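Signal recognition particle receptor subunit beta (Mus musculus, PDB 2FH5) binds GTP as the small-GTPase-like subunit of the signal recognition particle receptor, helping to target nascent secretory proteins to the endoplasmic reticulum membrane. Local coordinates at residues B[99-104]-B[147-151]. Numbering follows the deposited sequence.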
ATOM      1  N   ALA B  99     -14.334  11.028  -4.356  1.00 46.34           N
ATOM      2  CA  ALA B  99     -14.650  12.020  -5.408  1.00 48.11           C
ATOM      3  C   ALA B  99     -13.688  13.211  -5.407  1.00 45.03           C
ATOM      4  O   ALA B  99     -13.222  13.654  -6.452  1.00 44.01           O
ATOM      5  CB  ALA B  99     -16.098  12.526  -5.253  1.00 46.54           C
ATOM      6  N   GLU B 100     -13.388  13.716  -4.222  1.00 44.15           N
ATOM      7  CA  GLU B 100     -12.483  14.848  -4.083  1.00 50.09           C
ATOM      8  C   GLU B 100     -11.073  14.564  -4.589  1.00 48.01           C
ATOM      9  O   GLU B 100     -10.428  15.446  -5.179  1.00 45.35           O
ATOM     10  CB  GLU B 100     -12.431  15.277  -2.619  1.00 56.36           C
ATOM     11  CG  GLU B 100     -11.392  16.311  -2.299  1.00 73.04           C
ATOM     12  CD  GLU B 100     -11.532  16.796  -0.864  1.00 87.09           C
ATOM     13  OE1 GLU B 100     -12.552  17.478  -0.594  1.00 93.02           O
ATOM     14  OE2 GLU B 100     -10.650  16.487  -0.014  1.00 87.01           O
ATOM     15  N   PHE B 101     -10.587  13.344  -4.352  1.00 41.96           N
ATOM     16  CA  PHE B 101      -9.250  12.995  -4.798  1.00 39.19           C
ATOM     17  C   PHE B 101      -9.309  12.721  -6.299  1.00 37.94           C
ATOM     18  O   PHE B 101      -8.447  13.166  -7.041  1.00 36.86           O
ATOM     19  CB  PHE B 101      -8.737  11.776  -4.016  1.00 42.98           C
ATOM     20  CG  PHE B 101      -7.346  11.310  -4.410  1.00 44.92           C
ATOM     21  CD1 PHE B 101      -6.435  12.172  -5.027  1.00 47.64           C
ATOM     22  CD2 PHE B 101      -6.957   9.993  -4.177  1.00 45.55           C
ATOM     23  CE1 PHE B 101      -5.160  11.723  -5.422  1.00 46.64           C
ATOM     24  CE2 PHE B 101      -5.688   9.535  -4.563  1.00 48.64           C
ATOM     25  CZ  PHE B 101      -4.787  10.406  -5.194  1.00 40.68           C
ATOM     26  N   LEU B 102     -10.330  12.000  -6.744  1.00 36.45           N
ATOM     27  CA  LEU B 102     -10.478  11.704  -8.165  1.00 42.77           C
ATOM     28  C   LEU B 102     -10.552  13.007  -8.980  1.00 45.91           C
ATOM     29  O   LEU B 102      -9.944  13.121 -10.049  1.00 48.83           O
ATOM     30  CB  LEU B 102     -11.718  10.835  -8.388  1.00 41.06           C
ATOM     31  CG  LEU B 102     -12.032  10.463  -9.831  1.00 42.58           C
ATOM     32  CD1 LEU B 102     -10.852   9.734 -10.474  1.00 37.15           C
ATOM     33  CD2 LEU B 102     -13.312   9.626  -9.846  1.00 34.54           C
ATOM     34  N   TYR B 103     -11.270  13.996  -8.451  1.00 48.62           N
ATOM     35  CA  TYR B 103     -11.391  15.320  -9.081  1.00 50.55           C
ATOM     36  C   TYR B 103     -10.013  15.866  -9.446  1.00 48.33           C
ATOM     37  O   TYR B 103      -9.766  16.251 -10.587  1.00 49.72           O
ATOM     38  CB  TYR B 103     -12.073  16.289  -8.107  1.00 55.93           C
ATOM     39  CG  TYR B 103     -12.371  17.650  -8.697  1.00 62.41           C
ATOM     40  CD1 TYR B 103     -13.506  17.862  -9.478  1.00 65.09           C
ATOM     41  CD2 TYR B 103     -11.521  18.726  -8.476  1.00 66.55           C
ATOM     42  CE1 TYR B 103     -13.785  19.112 -10.018  1.00 66.91           C
ATOM     43  CE2 TYR B 103     -11.793  19.977  -9.016  1.00 70.25           C
ATOM     44  CZ  TYR B 103     -12.926  20.162  -9.782  1.00 67.59           C
ATOM     45  OH  TYR B 103     -13.211  21.412 -10.286  1.00 70.60           O
ATOM     46  N   GLN B 104      -9.117  15.926  -8.464  1.00 50.63           N
ATOM     47  CA  GLN B 104      -7.756  16.390  -8.714  1.00 51.19           C
ATOM     48  C   GLN B 104      -7.031  15.482  -9.707  1.00 50.21           C
ATOM     49  O   GLN B 104      -6.191  15.950 -10.475  1.00 49.98           O
ATOM     50  CB  GLN B 104      -6.948  16.449  -7.420  1.00 56.54           C
ATOM     51  CG  GLN B 104      -6.736  17.858  -6.889  1.00 72.62           C
ATOM     52  CD  GLN B 104      -7.218  18.013  -5.440  1.00 84.40           C
ATOM     53  OE1 GLN B 104      -6.875  18.988  -4.752  1.00 87.75           O
ATOM     54  NE2 GLN B 104      -8.022  17.051  -4.975  1.00 84.43           N
ATOM     55  N   LEU B 147     -19.164  18.929  -6.947  1.00 46.14           N
ATOM     56  CA  LEU B 147     -17.825  19.451  -6.687  1.00 50.82           C
ATOM     57  C   LEU B 147     -17.334  20.509  -7.670  1.00 52.38           C
ATOM     58  O   LEU B 147     -16.665  21.445  -7.258  1.00 54.42           O
ATOM     59  CB  LEU B 147     -16.789  18.321  -6.643  1.00 52.00           C
ATOM     60  CG  LEU B 147     -16.505  17.631  -5.314  1.00 50.87           C
ATOM     61  CD1 LEU B 147     -15.529  16.516  -5.570  1.00 44.93           C
ATOM     62  CD2 LEU B 147     -15.929  18.635  -4.297  1.00 45.35           C
ATOM     63  N   ARG B 148     -17.635  20.370  -8.957  1.00 51.63           N
ATOM     64  CA  ARG B 148     -17.169  21.374  -9.903  1.00 53.32           C
ATOM     65  C   ARG B 148     -17.823  22.730  -9.667  1.00 53.87           C
ATOM     66  O   ARG B 148     -17.377  23.744 -10.204  1.00 59.42           O
ATOM     67  CB  ARG B 148     -17.389  20.908 -11.341  1.00 50.96           C
ATOM     68  CG  ARG B 148     -18.760  20.484 -11.609  1.00 52.21           C
ATOM     69  CD  ARG B 148     -18.937  19.997 -13.039  1.00 52.56           C
ATOM     70  NE  ARG B 148     -20.366  19.801 -13.290  1.00 53.82           N
ATOM     71  CZ  ARG B 148     -20.911  19.717 -14.492  1.00 52.88           C
ATOM     72  NH1 ARG B 148     -20.144  19.808 -15.563  1.00 48.67           N
ATOM     73  NH2 ARG B 148     -22.222  19.546 -14.612  1.00 51.71           N
ATOM     74  N   VAL B 149     -18.876  22.761  -8.858  1.00 55.91           N
ATOM     75  CA  VAL B 149     -19.536  24.021  -8.528  1.00 55.73           C
ATOM     76  C   VAL B 149     -19.037  24.513  -7.161  1.00 57.74           C
ATOM     77  O   VAL B 149     -18.624  25.660  -7.021  1.00 56.33           O
ATOM     78  CB  VAL B 149     -21.074  23.868  -8.471  1.00 56.74           C
ATOM     79  CG1 VAL B 149     -21.726  25.203  -8.109  1.00 57.47           C
ATOM     80  CG2 VAL B 149     -21.585  23.365  -9.786  1.00 53.84           C
ATOM     81  N   THR B 150     -19.053  23.638  -6.159  1.00 59.63           N
ATOM     82  CA  THR B 150     -18.608  24.014  -4.813  1.00 64.25           C
ATOM     83  C   THR B 150     -17.085  24.149  -4.651  1.00 71.78           C
ATOM     84  O   THR B 150     -16.620  24.905  -3.804  1.00 73.64           O
ATOM     85  CB  THR B 150     -19.094  23.002  -3.749  1.00 56.88           C
ATOM     86  OG1 THR B 150     -18.349  21.782  -3.874  1.00 53.19           O
ATOM     87  CG2 THR B 150     -20.588  22.705  -3.918  1.00 50.68           C
ATOM     88  N   ARG B 151     -16.321  23.415  -5.456  1.00 79.56           N
ATOM     89  CA  ARG B 151     -14.856  23.425  -5.398  1.00 88.10           C
ATOM     90  C   ARG B 151     -14.203  24.800  -5.256  1.00 92.44           C
ATOM     91  O   ARG B 151     -14.167  25.580  -6.212  1.00 94.09           O
ATOM     92  CB  ARG B 151     -14.296  22.754  -6.642  1.00 92.47           C
ATOM     93  CG  ARG B 151     -12.789  22.687  -6.702  1.00 99.97           C
ATOM     94  CD  ARG B 151     -12.220  21.574  -5.830  1.00101.79           C
ATOM     95  NE  ARG B 151     -10.857  21.270  -6.258  1.00106.84           N
ATOM     96  CZ  ARG B 151     -10.100  20.296  -5.762  1.00108.61           C
ATOM     97  NH1 ARG B 151     -10.565  19.509  -4.799  1.00108.03           N
ATOM     98  NH2 ARG B 151      -8.878  20.103  -6.245  1.00107.19           N
TER
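How a tyrosine can pack between an aliphatic and a cationic side chain is illustrated where helix 91-110 meets the C-terminal end of helix 133-150 in this P-loop GTPase fold. Tyr-103, with chi1 in the t well, points its CA-to-CB bond toward the second helix and lies among Leu-147, Arg-148 and Arg-151. Leu-147, an m,t rotamer, sends CD1 against the first helix, 4.0 Å from Ala-99 CB and 4.3 Å from Tyr-103 CB. Arg-148 CB lies 4.2 Å from Tyr-103 CE1; beyond it, chi1 (p) and an extended chain carry the guanidinium away to hydrogen-bond Asn-145 and nearby loop carbonyls. Just past the helix end, Arg-151 reaches back with chi1 t and a kink at chi2 (p), setting NE 3.2 Å from Tyr-103 CE2, which lies over one guanidinium face. Gln-104, chi1 and chi2 between wells, starts sideways, yet its OE1 comes 2.7 Å from Arg-151 NH2. The chemistry implies apolar Leu-147 packing combined with a cation laid against Tyr-103, the poorly ordered Arg-151 probably being less fixed.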